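Local coordinates for penicillin-binding protein PbpB (Mycobacterium tuberculosis, PDB 6KGU), which synthesises cross-linked peptidoglycan for the mycobacterial cell wall and is the target of beta-lactam antibiotics such as aztreonam, which is bound here, at residues D12-S20 with R184-T192; V302-H310 with K323-M331. All coordinates share one frame; numbering follows the deposited sequence.

How the contacts relate
Contact 1 and contact 2 share no helix or strand and lie on opposite sides of the chain's centre, with their centres about 62 Å apart. Contact 1 (12-20 with 184-192) is a surface contact between two extended, largely loop segments running the same way; one backbone bond, an imidazole, weak side-chain bonds and a bridging water join them, as suits a site rich in glycine and alanine. Contact 2 (302-310 with 323-331) is buried in the transpeptidase domain, where a strand and its following loop meet a helix start through a carboxylate, a hydroxyl, a backbone N-H and an aliphatic patch. Contact 2 borders the antibiotic pocket, whereas contact 1 is remote from it.

Contact 1. Residues D12-S20 with R184-T192; sequences DVQPAARGS and RHKAVHGST. With CO (cobalt (II) ion), chain E.
The imidazole of H189 lies beside A17, its ND1 touching the A17 methyl and accepting a hydrogen bond from A17 N at 2.9 Å. The N-H points at the ring edge, only 1° out of the ring plane, and the bond is nearly straight. With CG turned beside its own backbone N (chi1 -65°), the ring reaches across to the main chain of 12-20. Histidine suits this place because a ring nitrogen that accepts here must carry no proton, consistent with the hydrogen sitting on NE2 if the ring is neutral. A17 is gripped a second time: its carbonyl oxygen receives G190 N at 2.8 Å, and a water bridges the same oxygen to G190 O.

Small residues let the two extended segments come close. The A16 methyl rests 3.2 Å from V188 O, and A187 turns its methyl toward Q14 O. G19 and G190 both lie where a side chain would strike the opposite backbone; instead G19 CA makes a C-H...O contact of 3.4 Å with S191 O. At one end the extended Q14 side chain brings OE1 to A187 N in a weak bond; at the other, T192 OG1 weakly accepts from S20 N, 3.4 Å away. Farther out, H185 binds a cobalt ion through NE2 at 2.0 Å.

This is structural packing away from the active site, with 12-20 belonging to the dimerisation-domain family region. The two segments run within 10° of each other and lead into the parallel strands 21-22 and 192-195 of a mixed sheet. R18 points away from 184-192 to form salt bridges with E152 and D156, tying this junction to helices 150-154 and 156-160, while Q14 pairs through its backbone with G164 in strand 164-165.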
loop_
_atom_site.group_PDB
_atom_site.type_symbol
_atom_site.label_atom_id
_atom_site.label_comp_id
_atom_site.label_asym_id
_atom_site.label_seq_id
_atom_site.Cartn_x
_atom_site.Cartn_y
_atom_site.Cartn_z
ATOM N N ASP A 12 33.149 27.362 -24.162
ATOM C CA ASP A 12 34.110 26.510 -23.471
ATOM C C ASP A 12 33.429 25.365 -22.698
ATOM O O ASP A 12 33.993 24.272 -22.577
ATOM C CB ASP A 12 34.979 27.349 -22.528
ATOM C CG ASP A 12 36.399 26.815 -22.412
ATOM O OD1 ASP A 12 36.719 25.830 -23.111
ATOM O OD2 ASP A 12 37.197 27.383 -21.635
ATOM N N VAL A 13 32.222 25.599 -22.179
ATOM C CA VAL A 13 31.498 24.572 -21.428
ATOM C C VAL A 13 30.580 23.791 -22.367
ATOM O O VAL A 13 29.863 24.371 -23.191
ATOM C CB VAL A 13 30.716 25.184 -20.253
ATOM C CG1 VAL A 13 29.522 26.009 -20.735
ATOM C CG2 VAL A 13 30.273 24.092 -19.295
ATOM N N GLN A 14 30.630 22.464 -22.259
ATOM C CA GLN A 14 29.848 21.565 -23.100
ATOM C C GLN A 14 28.722 20.977 -22.254
ATOM O O GLN A 14 28.943 19.987 -21.537
ATOM C CB GLN A 14 30.739 20.453 -23.662
ATOM C CG GLN A 14 30.669 20.273 -25.164
ATOM C CD GLN A 14 31.460 19.063 -25.641
ATOM O OE1 GLN A 14 31.904 18.235 -24.837
ATOM N NE2 GLN A 14 31.648 18.959 -26.951
ATOM N N PRO A 15 27.512 21.537 -22.300
ATOM C CA PRO A 15 26.485 21.168 -21.311
ATOM C C PRO A 15 25.917 19.772 -21.529
ATOM O O PRO A 15 25.637 19.361 -22.654
ATOM C CB PRO A 15 25.406 22.240 -21.510
ATOM C CG PRO A 15 25.592 22.698 -22.925
ATOM C CD PRO A 15 27.067 22.625 -23.189
ATOM N N ALA A 16 25.737 19.042 -20.431
ATOM C CA ALA A 16 25.028 17.770 -20.512
ATOM C C ALA A 16 23.527 18.007 -20.646
ATOM O O ALA A 16 22.962 18.896 -20.001
ATOM C CB ALA A 16 25.311 16.921 -19.280
ATOM N N ALA A 17 22.879 17.209 -21.486
ATOM C CA ALA A 17 21.434 17.280 -21.666
ATOM C C ALA A 17 20.732 16.381 -20.647
ATOM O O ALA A 17 21.076 15.201 -20.509
ATOM C CB ALA A 17 21.049 16.871 -23.089
ATOM N N ARG A 18 19.741 16.933 -19.956
ATOM C CA ARG A 18 19.058 16.182 -18.909
ATOM C C ARG A 18 18.306 14.990 -19.486
ATOM O O ARG A 18 17.663 15.084 -20.533
ATOM C CB ARG A 18 18.096 17.086 -18.138
ATOM C CG ARG A 18 17.575 16.448 -16.848
ATOM C CD ARG A 18 16.870 17.472 -15.969
ATOM N NE ARG A 18 16.404 16.888 -14.707
ATOM C CZ ARG A 18 17.169 16.761 -13.627
ATOM N NH1 ARG A 18 18.443 17.171 -13.656
ATOM N NH2 ARG A 18 16.673 16.221 -12.524
ATOM N N GLY A 19 18.400 13.861 -18.801
ATOM C CA GLY A 19 17.660 12.687 -19.211
ATOM C C GLY A 19 16.183 12.782 -18.855
ATOM O O GLY A 19 15.729 13.652 -18.106
ATOM N N SER A 20 15.410 11.871 -19.425
ATOM C CA SER A 20 13.965 11.836 -19.251
ATOM C C SER A 20 13.566 10.854 -18.156
ATOM O O SER A 20 14.333 9.973 -17.768
ATOM C CB SER A 20 13.272 11.449 -20.562
ATOM O OG SER A 20 13.490 12.425 -21.563
ATOM N N ARG A 184 40.305 17.653 -23.803
ATOM C CA ARG A 184 38.851 17.632 -23.882
ATOM C C ARG A 184 38.280 16.603 -22.925
ATOM O O ARG A 184 38.832 15.519 -22.738
ATOM C CB ARG A 184 38.385 17.349 -25.295
ATOM N N HIS A 185 37.179 16.985 -22.286
ATOM C CA HIS A 185 36.361 16.085 -21.487
ATOM C C HIS A 185 34.969 16.099 -22.096
ATOM O O HIS A 185 34.333 17.152 -22.152
ATOM C CB HIS A 185 36.324 16.523 -20.025
ATOM C CG HIS A 185 37.635 16.379 -19.323
ATOM N ND1 HIS A 185 38.001 15.226 -18.659
ATOM C CD2 HIS A 185 38.670 17.242 -19.183
ATOM C CE1 HIS A 185 39.202 15.389 -18.133
ATOM N NE2 HIS A 185 39.630 16.603 -18.435
ATOM N N LYS A 186 34.525 14.957 -22.604
ATOM C CA LYS A 186 33.261 14.934 -23.316
ATOM C C LYS A 186 32.107 15.050 -22.324
ATOM O O LYS A 186 32.199 14.618 -21.171
ATOM C CB LYS A 186 33.128 13.652 -24.148
ATOM C CG LYS A 186 34.408 13.222 -24.891
ATOM C CD LYS A 186 34.877 14.251 -25.916
ATOM C CE LYS A 186 36.070 13.734 -26.730
ATOM N NZ LYS A 186 37.265 13.403 -25.886
ATOM N N ALA A 187 31.016 15.655 -22.777
ATOM C CA ALA A 187 29.834 15.741 -21.937
ATOM C C ALA A 187 29.234 14.354 -21.758
ATOM O O ALA A 187 29.097 13.597 -22.722
ATOM C CB ALA A 187 28.805 16.690 -22.549
ATOM N N VAL A 188 28.911 14.009 -20.515
ATOM C CA VAL A 188 28.140 12.807 -20.210
ATOM C C VAL A 188 26.685 13.259 -20.109
ATOM O O VAL A 188 26.294 13.899 -19.131
ATOM C CB VAL A 188 28.623 12.135 -18.921
ATOM C CG1 VAL A 188 27.817 10.845 -18.620
ATOM C CG2 VAL A 188 30.130 11.851 -19.001
ATOM N N HIS A 189 25.896 12.976 -21.143
ATOM C CA HIS A 189 24.490 13.350 -21.107
ATOM C C HIS A 189 23.751 12.512 -20.068
ATOM O O HIS A 189 24.178 11.413 -19.701
ATOM C CB HIS A 189 23.855 13.193 -22.488
ATOM C CG HIS A 189 24.419 14.129 -23.512
ATOM N ND1 HIS A 189 24.275 15.497 -23.426
ATOM C CD2 HIS A 189 25.156 13.900 -24.627
ATOM C CE1 HIS A 189 24.893 16.070 -24.445
ATOM N NE2 HIS A 189 25.435 15.122 -25.189
ATOM N N GLY A 190 22.639 13.057 -19.580
ATOM C CA GLY A 190 21.866 12.359 -18.565
ATOM C C GLY A 190 21.242 11.080 -19.101
ATOM O O GLY A 190 20.795 11.012 -20.244
ATOM N N SER A 191 21.190 10.062 -18.253
ATOM C CA SER A 191 20.510 8.841 -18.656
ATOM C C SER A 191 19.010 8.971 -18.422
ATOM O O SER A 191 18.546 9.821 -17.653
ATOM C CB SER A 191 21.064 7.643 -17.886
ATOM O OG SER A 191 22.435 7.458 -18.177
ATOM N N THR A 192 18.247 8.124 -19.106
ATOM C CA THR A 192 16.801 8.100 -18.953
ATOM C C THR A 192 16.399 7.065 -17.908
ATOM O O THR A 192 16.925 5.952 -17.892
ATOM C CB THR A 192 16.129 7.801 -20.295
ATOM O OG1 THR A 192 16.144 8.993 -21.092
ATOM C CG2 THR A 192 14.675 7.360 -20.100
HETATM CO CO CO E . 41.565 17.112 -18.116
HETATM O O HOH W 1 20.157 13.439 -21.944
HETATM O O HOH W 2 42.015 16.141 -17.015
HETATM O O HOH W 3 41.419 18.605 -19.292
#

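Contact 2. Residues V302-H310 with K323-M331; sequences VTVHDAWEH and KSSNVGTLM. With AZR (2-({[(1Z)-1-(2-amino-1,3-thiazol-4-yl)-2-oxo-2-{[(2S,3S)-1-oxo-3-(sulfoamino)butan-2-yl]amino}ethylidene]amino}oxy)-2-methylpropanoic acid), chain B.
D306 turns its CG beside the backbone N (chi1 -81°), while S325 holds OG anti to its own N (chi1 170°), and these two rotations set the carboxylate of the loop against the start of helix 326-336. S325 OG donates to D306 OD2 at 2.7 Å, and V327 N gives OD1 an almost straight bond (175°); both donors come from the syn side, slightly out of the carboxylate plane. H310 NE2 takes the remaining anti lone pair of OD2, also at 2.7 Å, so that three donors fix the rotation of the buried group. Aspartate suits this place, since its short carboxylate can accept the V327 N-H at the helix start together with a hydroxyl and an imidazole. S325 is the N-cap: its OG also accepts from G328 N.

H310 CD2 sits over one face of W308, near its rim, and W308 CH2 comes 3.3 Å from K323 O; W308 NE1 bonds to Y315. Farther along the strand, V304 and L330 meet tip to tip, CG2 to CD1 at 3.5 Å, branched aliphatics that pack strand 302-305 on the helix.

On the pocket side, N326 ND2 donates to AZR O10 and S324 OG accepts from AZR N12 at 2.9 Å, while A307 CB packs on AZR C7. S324 and N326 fit the SxN pattern of penicillin-binding proteins; S324 OG bonds to K272 and K475 and lies near S269, the probable acyl-ester serine. The carboxylate probably stabilises the helix start electrostatically, and its bonds to S325 and V327, either side of N326, help to position the ligand-binding turn.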
loop_
_atom_site.group_PDB
_atom_site.type_symbol
_atom_site.label_atom_id
_atom_site.label_comp_id
_atom_site.label_asym_id
_atom_site.label_seq_id
_atom_site.Cartn_x
_atom_site.Cartn_y
_atom_site.Cartn_z
ATOM N N VAL A 302 -4.945 -6.094 30.087
ATOM C CA VAL A 302 -5.860 -5.139 29.485
ATOM C C VAL A 302 -7.110 -5.877 28.990
ATOM O O VAL A 302 -7.151 -7.108 28.909
ATOM C CB VAL A 302 -5.184 -4.339 28.350
ATOM C CG1 VAL A 302 -5.050 -5.182 27.078
ATOM C CG2 VAL A 302 -5.914 -3.024 28.097
ATOM N N THR A 303 -8.141 -5.098 28.680
ATOM C CA THR A 303 -9.438 -5.605 28.253
ATOM C C THR A 303 -9.613 -5.339 26.767
ATOM O O THR A 303 -9.604 -4.180 26.336
ATOM C CB THR A 303 -10.569 -4.946 29.041
ATOM O OG1 THR A 303 -10.508 -5.381 30.401
ATOM C CG2 THR A 303 -11.926 -5.308 28.443
ATOM N N VAL A 304 -9.787 -6.407 25.991
ATOM C CA VAL A 304 -10.011 -6.308 24.555
ATOM C C VAL A 304 -11.449 -6.697 24.273
ATOM O O VAL A 304 -11.935 -7.709 24.785
ATOM C CB VAL A 304 -9.033 -7.186 23.759
ATOM C CG1 VAL A 304 -9.019 -6.739 22.310
ATOM C CG2 VAL A 304 -7.649 -7.078 24.357
ATOM N N HIS A 305 -12.125 -5.884 23.465
ATOM C CA HIS A 305 -13.541 -6.016 23.182
ATOM C C HIS A 305 -13.711 -5.965 21.671
ATOM O O HIS A 305 -12.954 -5.284 20.976
ATOM C CB HIS A 305 -14.341 -4.895 23.887
ATOM C CG HIS A 305 -15.830 -5.094 23.898
ATOM N ND1 HIS A 305 -16.627 -4.738 24.970
ATOM C CD2 HIS A 305 -16.681 -5.599 22.965
ATOM C CE1 HIS A 305 -17.890 -5.021 24.692
ATOM N NE2 HIS A 305 -17.953 -5.540 23.484
ATOM N N ASP A 306 -14.682 -6.711 21.162
ATOM C CA ASP A 306 -14.968 -6.617 19.740
ATOM C C ASP A 306 -15.757 -5.340 19.441
ATOM O O ASP A 306 -16.311 -4.697 20.330
ATOM C CB ASP A 306 -15.717 -7.863 19.278
ATOM C CG ASP A 306 -14.773 -9.051 19.026
ATOM O OD1 ASP A 306 -13.538 -8.848 19.009
ATOM O OD2 ASP A 306 -15.265 -10.175 18.825
ATOM N N ALA A 307 -15.786 -4.954 18.171
ATOM C CA ALA A 307 -16.442 -3.705 17.798
ATOM C C ALA A 307 -17.964 -3.804 17.797
ATOM O O ALA A 307 -18.635 -2.826 17.445
ATOM C CB ALA A 307 -15.964 -3.241 16.424
ATOM N N TRP A 308 -18.521 -4.959 18.149
ATOM C CA TRP A 308 -19.959 -5.119 18.304
ATOM C C TRP A 308 -20.176 -5.945 19.560
ATOM O O TRP A 308 -19.319 -6.741 19.942
ATOM C CB TRP A 308 -20.628 -5.770 17.065
ATOM C CG TRP A 308 -20.162 -7.177 16.726
ATOM C CD1 TRP A 308 -20.871 -8.340 16.898
ATOM C CD2 TRP A 308 -18.907 -7.558 16.134
ATOM N NE1 TRP A 308 -20.127 -9.417 16.471
ATOM C CE2 TRP A 308 -18.919 -8.966 15.999
ATOM C CE3 TRP A 308 -17.772 -6.846 15.713
ATOM C CZ2 TRP A 308 -17.833 -9.682 15.462
ATOM C CZ3 TRP A 308 -16.690 -7.559 15.175
ATOM C CH2 TRP A 308 -16.736 -8.964 15.052
ATOM N N GLU A 309 -21.297 -5.718 20.233
ATOM C CA GLU A 309 -21.562 -6.456 21.459
ATOM C C GLU A 309 -22.060 -7.850 21.089
ATOM O O GLU A 309 -22.913 -7.996 20.208
ATOM C CB GLU A 309 -22.577 -5.706 22.334
ATOM C CG GLU A 309 -22.365 -5.879 23.861
ATOM C CD GLU A 309 -21.114 -5.183 24.393
ATOM O OE1 GLU A 309 -20.666 -4.209 23.753
ATOM O OE2 GLU A 309 -20.583 -5.596 25.458
ATOM N N HIS A 310 -21.492 -8.880 21.720
ATOM C CA HIS A 310 -21.934 -10.239 21.426
ATOM C C HIS A 310 -21.490 -11.166 22.543
ATOM O O HIS A 310 -20.502 -10.901 23.235
ATOM C CB HIS A 310 -21.432 -10.748 20.051
ATOM C CG HIS A 310 -19.945 -10.968 19.945
ATOM N ND1 HIS A 310 -19.316 -12.097 20.429
ATOM C CD2 HIS A 310 -18.976 -10.238 19.337
ATOM C CE1 HIS A 310 -18.023 -12.037 20.157
ATOM N NE2 HIS A 310 -17.789 -10.916 19.494
ATOM N N LYS A 323 -15.160 -11.262 9.812
ATOM C CA LYS A 323 -15.928 -10.313 10.619
ATOM C C LYS A 323 -15.042 -9.370 11.420
ATOM O O LYS A 323 -15.552 -8.391 11.976
ATOM C CB LYS A 323 -16.873 -11.048 11.582
ATOM C CG LYS A 323 -18.020 -11.777 10.857
ATOM C CD LYS A 323 -19.174 -12.148 11.774
ATOM C CE LYS A 323 -20.220 -13.001 11.035
ATOM N NZ LYS A 323 -20.886 -12.257 9.912
ATOM N N SER A 324 -13.739 -9.645 11.476
ATOM C CA SER A 324 -12.752 -8.833 12.185
ATOM C C SER A 324 -13.030 -8.818 13.694
ATOM O O SER A 324 -13.207 -7.768 14.314
ATOM C CB SER A 324 -12.687 -7.414 11.614
ATOM O OG SER A 324 -11.383 -6.844 11.796
ATOM N N SER A 325 -13.063 -10.018 14.281
ATOM C CA SER A 325 -13.128 -10.164 15.735
ATOM C C SER A 325 -11.730 -9.962 16.310
ATOM O O SER A 325 -10.818 -10.746 16.019
ATOM C CB SER A 325 -13.687 -11.533 16.118
ATOM O OG SER A 325 -13.544 -11.761 17.517
ATOM N N ASN A 326 -11.542 -8.868 17.065
ATOM C CA ASN A 326 -10.295 -8.668 17.802
ATOM C C ASN A 326 -10.080 -9.783 18.818
ATOM O O ASN A 326 -8.959 -10.281 18.977
ATOM C CB ASN A 326 -10.292 -7.317 18.538
ATOM C CG ASN A 326 -10.214 -6.109 17.604
ATOM O OD1 ASN A 326 -9.936 -6.223 16.413
ATOM N ND2 ASN A 326 -10.454 -4.933 18.169
ATOM N N VAL A 327 -11.139 -10.159 19.536
ATOM C CA VAL A 327 -11.032 -11.222 20.534
ATOM C C VAL A 327 -10.626 -12.536 19.875
ATOM O O VAL A 327 -9.724 -13.237 20.350
ATOM C CB VAL A 327 -12.354 -11.360 21.305
ATOM C CG1 VAL A 327 -12.330 -12.615 22.189
ATOM C CG2 VAL A 327 -12.618 -10.088 22.152
ATOM N N GLY A 328 -11.288 -12.895 18.774
ATOM C CA GLY A 328 -10.904 -14.107 18.068
ATOM C C GLY A 328 -9.470 -14.042 17.578
ATOM O O GLY A 328 -8.738 -15.038 17.623
ATOM N N THR A 329 -9.040 -12.862 17.124
ATOM C CA THR A 329 -7.665 -12.725 16.647
ATOM C C THR A 329 -6.672 -12.980 17.773
ATOM O O THR A 329 -5.670 -13.680 17.587
ATOM C CB THR A 329 -7.470 -11.339 16.036
ATOM O OG1 THR A 329 -8.296 -11.226 14.864
ATOM C CG2 THR A 329 -5.994 -11.121 15.629
ATOM N N LEU A 330 -6.957 -12.455 18.964
ATOM C CA LEU A 330 -6.018 -12.607 20.073
ATOM C C LEU A 330 -6.031 -14.024 20.629
ATOM O O LEU A 330 -4.986 -14.533 21.042
ATOM C CB LEU A 330 -6.323 -11.590 21.170
ATOM C CG LEU A 330 -5.968 -10.156 20.765
ATOM C CD1 LEU A 330 -6.429 -9.172 21.826
ATOM C CD2 LEU A 330 -4.484 -10.025 20.527
ATOM N N MET A 331 -7.196 -14.678 20.657
ATOM C CA MET A 331 -7.239 -16.073 21.079
ATOM C C MET A 331 -6.376 -16.942 20.176
ATOM O O MET A 331 -5.583 -17.761 20.654
ATOM C CB MET A 331 -8.682 -16.568 21.093
ATOM C CG MET A 331 -9.511 -15.871 22.148
ATOM S SD MET A 331 -11.154 -16.534 22.276
ATOM C CE MET A 331 -10.789 -18.268 22.460
HETATM C C7 AZR B . -13.423 -3.286 14.142
HETATM S S8 AZR B . -5.911 -0.203 16.577
HETATM O O9 AZR B . -9.430 -2.470 12.264
HETATM O O10 AZR B . -10.430 -2.762 16.860
HETATM O O11 AZR B . -12.081 -0.095 16.575
HETATM N N12 AZR B . -12.171 -4.036 12.141
HETATM N N13 AZR B . -10.550 -1.935 14.739
HETATM N N14 AZR B . -10.763 0.418 16.764
HETATM N N15 AZR B . -8.067 1.213 16.800
HETATM N N16 AZR B . -6.077 2.460 16.933
HETATM S S17 AZR B . -12.823 -3.656 10.735
HETATM C C18 AZR B . -12.191 -3.095 13.276
HETATM C C19 AZR B . -10.872 -3.187 14.062
HETATM C C20 AZR B . -9.766 -3.370 12.991
HETATM C C21 AZR B . -10.293 -1.839 16.057
HETATM C C22 AZR B . -9.887 -0.476 16.497
HETATM C C23 AZR B . -13.089 0.864 16.803
HETATM C C24 AZR B . -8.452 -0.107 16.596
HETATM C C25 AZR B . -7.438 -1.001 16.461
HETATM C C26 AZR B . -6.754 1.311 16.803
HETATM C C27 AZR B . -12.991 1.861 15.662
HETATM C C28 AZR B . -14.452 0.197 16.837
HETATM C C29 AZR B . -12.805 1.539 18.143
HETATM O O30 AZR B . -12.087 1.060 18.994
HETATM O O31 AZR B . -13.451 2.654 18.293
HETATM O O32 AZR B . -14.232 -3.670 10.880
HETATM O O33 AZR B . -12.503 -4.846 9.781
HETATM O O34 AZR B . -12.140 -2.524 10.227
HETATM O O HOH W 4 -13.776 -6.391 16.705
#